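Local coordinates for protein heme oxygenase 1 (Synechocystis sp., PDB 1WE1) that binds heme and probably opens its ring with oxygen and electrons from a reductase, yielding biliverdin IXalpha, carbon monoxide and free iron, at residues 48-53 and 126-131. Residues are numbered along the deposited sequence; the frame is centred on the assembly and turned at random.
Sequences FVYSAM and TRYLGD. With HEM (protoporphyrin IX containing Fe), chain H.
Tyr50 of helix 36-59 extends its phenol to Arg127 and Asp131 of helix 120-146, a worked example of helices bridged by long side chains, chiefly through one phenol tip. The axes of segments 48-53 and 126-131 stay 12.2 Å apart at their closest. With CG beside its backbone N (chi1 -80°), Tyr50 carries its hydroxyl to the far helix. There Arg127 NE donates to Tyr50 OH over 2.7 Å, almost in the guanidinium plane, which stands nearly perpendicular to the phenol ring. Arg127 NH2 adds a weak bond to the same oxygen and a salt bridge to Asp131 OD1 (2.9 Å). The bends at chi2 and chi3 bring NE and NH2 round to the hydroxyl, while CB and CG lie close to it as well. Asp131 meets the hydroxyl tip to tip, Tyr50 OH donating to OD2 at a very short 2.4 Å whose exact length is doubtful. Close packing continues where an edge of Tyr50 faces the Tyr128 ring in an offset edge-to-face pair, with Tyr50 CE1 3.6 Å from Tyr128 CE1.

The packing slackens at Met53. Its SD lies obliquely to the Tyr128 ring, 5.1 Å from the centroid, in a Met-aromatic contact, and Met53 CE stays 4.0 Å from both Arg127 CG and Tyr128 OH. This looser side is still buried, and Tyr128 OH finds its polar partner in Glu54.

An alanine at Arg127 would probably leave the Asp131 carboxylate without its cationic mate and the Tyr50 hydroxyl without its N-H donors. Further along the same segment, Gly130 O accepts a hydrogen bond from the water on the heme iron. The chemistry thus implies probably a buried charge pair whose two members both bind the phenol oxygen, likely helping to fix Gly130 beside the heme.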
loop_
_atom_site.group_PDB
_atom_site.type_symbol
_atom_site.label_atom_id
_atom_site.label_comp_id
_atom_site.label_asym_id
_atom_site.label_seq_id
_atom_site.Cartn_x
_atom_site.Cartn_y
_atom_site.Cartn_z
ATOM N N PHE A 48 -5.247 -5.039 -6.910
ATOM C CA PHE A 48 -4.875 -4.790 -8.305
ATOM C C PHE A 48 -3.568 -4.013 -8.435
ATOM O O PHE A 48 -2.768 -4.272 -9.332
ATOM C CB PHE A 48 -5.991 -4.035 -9.035
ATOM C CG PHE A 48 -7.291 -4.791 -9.088
ATOM C CD1 PHE A 48 -8.334 -4.472 -8.223
ATOM C CD2 PHE A 48 -7.456 -5.856 -9.976
ATOM C CE1 PHE A 48 -9.520 -5.202 -8.238
ATOM C CE2 PHE A 48 -8.640 -6.597 -10.000
ATOM C CZ PHE A 48 -9.677 -6.270 -9.127
ATOM N N VAL A 49 -3.348 -3.065 -7.535
ATOM C CA VAL A 49 -2.132 -2.280 -7.592
ATOM C C VAL A 49 -0.919 -3.154 -7.344
ATOM O O VAL A 49 0.059 -3.079 -8.081
ATOM C CB VAL A 49 -2.150 -1.152 -6.562
ATOM C CG1 VAL A 49 -0.823 -0.378 -6.630
ATOM C CG2 VAL A 49 -3.346 -0.226 -6.827
ATOM N N TYR A 50 -0.969 -3.986 -6.307
ATOM C CA TYR A 50 0.161 -4.865 -6.017
ATOM C C TYR A 50 0.356 -5.874 -7.121
ATOM O O TYR A 50 1.481 -6.222 -7.444
ATOM C CB TYR A 50 -0.027 -5.585 -4.687
ATOM C CG TYR A 50 0.323 -4.726 -3.503
ATOM C CD1 TYR A 50 1.637 -4.673 -3.009
ATOM C CD2 TYR A 50 -0.650 -3.953 -2.872
ATOM C CE1 TYR A 50 1.960 -3.866 -1.905
ATOM C CE2 TYR A 50 -0.336 -3.149 -1.768
ATOM C CZ TYR A 50 0.960 -3.113 -1.293
ATOM O OH TYR A 50 1.241 -2.347 -0.192
ATOM N N SER A 51 -0.734 -6.346 -7.717
ATOM C CA SER A 51 -0.597 -7.308 -8.802
ATOM C C SER A 51 0.239 -6.671 -9.899
ATOM O O SER A 51 1.238 -7.245 -10.333
ATOM C CB SER A 51 -1.961 -7.714 -9.363
ATOM O OG SER A 51 -2.678 -8.490 -8.421
ATOM N N ALA A 52 -0.175 -5.477 -10.328
ATOM C CA ALA A 52 0.517 -4.724 -11.379
ATOM C C ALA A 52 1.999 -4.538 -11.060
ATOM O O ALA A 52 2.869 -4.881 -11.853
ATOM C CB ALA A 52 -0.139 -3.362 -11.559
ATOM N N MET A 53 2.263 -3.999 -9.878
ATOM C CA MET A 53 3.614 -3.738 -9.409
ATOM C C MET A 53 4.482 -4.991 -9.309
ATOM O O MET A 53 5.614 -4.997 -9.764
ATOM C CB MET A 53 3.516 -3.032 -8.061
ATOM C CG MET A 53 4.806 -2.676 -7.384
ATOM S SD MET A 53 4.431 -1.468 -6.088
ATOM C CE MET A 53 3.072 -2.287 -5.190
ATOM N N THR A 126 6.976 3.546 -1.520
ATOM C CA THR A 126 5.693 3.970 -0.960
ATOM C C THR A 126 4.817 2.862 -0.372
ATOM O O THR A 126 4.226 3.047 0.678
ATOM C CB THR A 126 4.883 4.764 -1.990
ATOM O OG1 THR A 126 5.630 5.925 -2.372
ATOM C CG2 THR A 126 3.565 5.218 -1.395
ATOM N N ARG A 127 4.743 1.707 -1.025
ATOM C CA ARG A 127 3.930 0.616 -0.490
ATOM C C ARG A 127 4.692 -0.285 0.490
ATOM O O ARG A 127 4.448 -0.254 1.699
ATOM C CB ARG A 127 3.343 -0.233 -1.628
ATOM C CG ARG A 127 2.185 0.432 -2.394
ATOM C CD ARG A 127 1.192 1.134 -1.455
ATOM N NE ARG A 127 0.728 0.265 -0.373
ATOM C CZ ARG A 127 -0.164 0.614 0.555
ATOM N NH1 ARG A 127 -0.705 1.825 0.553
ATOM N NH2 ARG A 127 -0.527 -0.259 1.486
ATOM N N TYR A 128 5.615 -1.081 -0.029
ATOM C CA TYR A 128 6.401 -1.989 0.803
ATOM C C TYR A 128 7.080 -1.412 2.048
ATOM O O TYR A 128 6.937 -1.980 3.128
ATOM C CB TYR A 128 7.449 -2.695 -0.052
ATOM C CG TYR A 128 6.844 -3.476 -1.193
ATOM C CD1 TYR A 128 5.899 -4.463 -0.955
ATOM C CD2 TYR A 128 7.212 -3.224 -2.509
ATOM C CE1 TYR A 128 5.331 -5.181 -1.997
ATOM C CE2 TYR A 128 6.649 -3.939 -3.560
ATOM C CZ TYR A 128 5.709 -4.915 -3.292
ATOM O OH TYR A 128 5.136 -5.621 -4.319
ATOM N N LEU A 129 7.813 -0.305 1.938
ATOM C CA LEU A 129 8.469 0.210 3.144
ATOM C C LEU A 129 7.450 0.757 4.134
ATOM O O LEU A 129 7.712 0.833 5.332
ATOM C CB LEU A 129 9.538 1.273 2.809
ATOM C CG LEU A 129 10.487 1.644 3.973
ATOM C CD1 LEU A 129 10.910 0.386 4.724
ATOM C CD2 LEU A 129 11.726 2.389 3.455
ATOM N N GLY A 130 6.279 1.129 3.631
ATOM C CA GLY A 130 5.232 1.621 4.511
ATOM C C GLY A 130 4.512 0.451 5.162
ATOM O O GLY A 130 4.188 0.495 6.350
ATOM N N ASP A 131 4.256 -0.593 4.373
ATOM C CA ASP A 131 3.599 -1.798 4.870
ATOM C C ASP A 131 4.459 -2.391 5.978
ATOM O O ASP A 131 3.964 -2.886 6.991
ATOM C CB ASP A 131 3.484 -2.864 3.771
ATOM C CG ASP A 131 2.576 -2.455 2.638
ATOM O OD1 ASP A 131 1.596 -1.722 2.884
ATOM O OD2 ASP A 131 2.830 -2.896 1.500
HETATM C CHA HEM H . 6.323 4.999 7.755
HETATM C CHB HEM H . 3.827 4.756 3.619
HETATM C CHC HEM H . -0.150 5.916 6.147
HETATM C CHD HEM H . 2.116 4.598 10.165
HETATM C C1A HEM H . 6.051 4.963 6.370
HETATM C C2A HEM H . 7.030 4.904 5.296
HETATM C C3A HEM H . 6.325 4.885 4.125
HETATM C C4A HEM H . 4.904 4.862 4.502
HETATM C CMA HEM H . 6.841 4.866 2.718
HETATM C CAA HEM H . 8.538 4.814 5.466
HETATM C CBA HEM H . 9.247 6.137 5.848
HETATM C CGA HEM H . 10.654 6.033 5.981
HETATM O O1A HEM H . 11.349 6.468 4.980
HETATM O O2A HEM H . 11.218 5.550 6.983
HETATM C C1B HEM H . 2.501 5.093 3.936
HETATM C C2B HEM H . 1.439 5.311 2.955
HETATM C C3B HEM H . 0.306 5.579 3.666
HETATM C C4B HEM H . 0.703 5.602 5.073
HETATM C CMB HEM H . 1.625 5.211 1.462
HETATM C CAB HEM H . -1.115 5.764 3.170
HETATM C CBB HEM H . -1.320 7.008 2.265
HETATM C C1C HEM H . 0.078 5.580 7.458
HETATM C C2C HEM H . -0.923 5.541 8.514
HETATM C C3C HEM H . -0.225 5.402 9.659
HETATM C C4C HEM H . 1.128 5.048 9.298
HETATM C CMC HEM H . -2.420 5.639 8.294
HETATM C CAC HEM H . -0.741 5.601 11.086
HETATM C CBC HEM H . -1.288 4.268 11.672
HETATM C C1D HEM H . 3.501 4.565 9.874
HETATM C C2D HEM H . 4.543 4.311 10.866
HETATM C C3D HEM H . 5.716 4.377 10.185
HETATM C C4D HEM H . 5.390 4.733 8.782
HETATM C CMD HEM H . 4.253 4.057 12.311
HETATM C CAD HEM H . 7.131 4.158 10.664
HETATM C CBD HEM H . 7.862 5.522 11.044
HETATM C CGD HEM H . 9.257 5.370 11.223
HETATM O O1D HEM H . 9.942 4.645 10.408
HETATM O O2D HEM H . 9.847 5.948 12.181
HETATM N NA HEM H . 4.771 4.957 5.870
HETATM N NB HEM H . 2.038 5.264 5.222
HETATM N NC HEM H . 1.344 5.226 7.956
HETATM N ND HEM H . 4.050 4.776 8.611
HETATM FE FE HEM H . 3.066 5.068 6.921
HETATM O O HOH W 1 2.938 3.281 6.746
#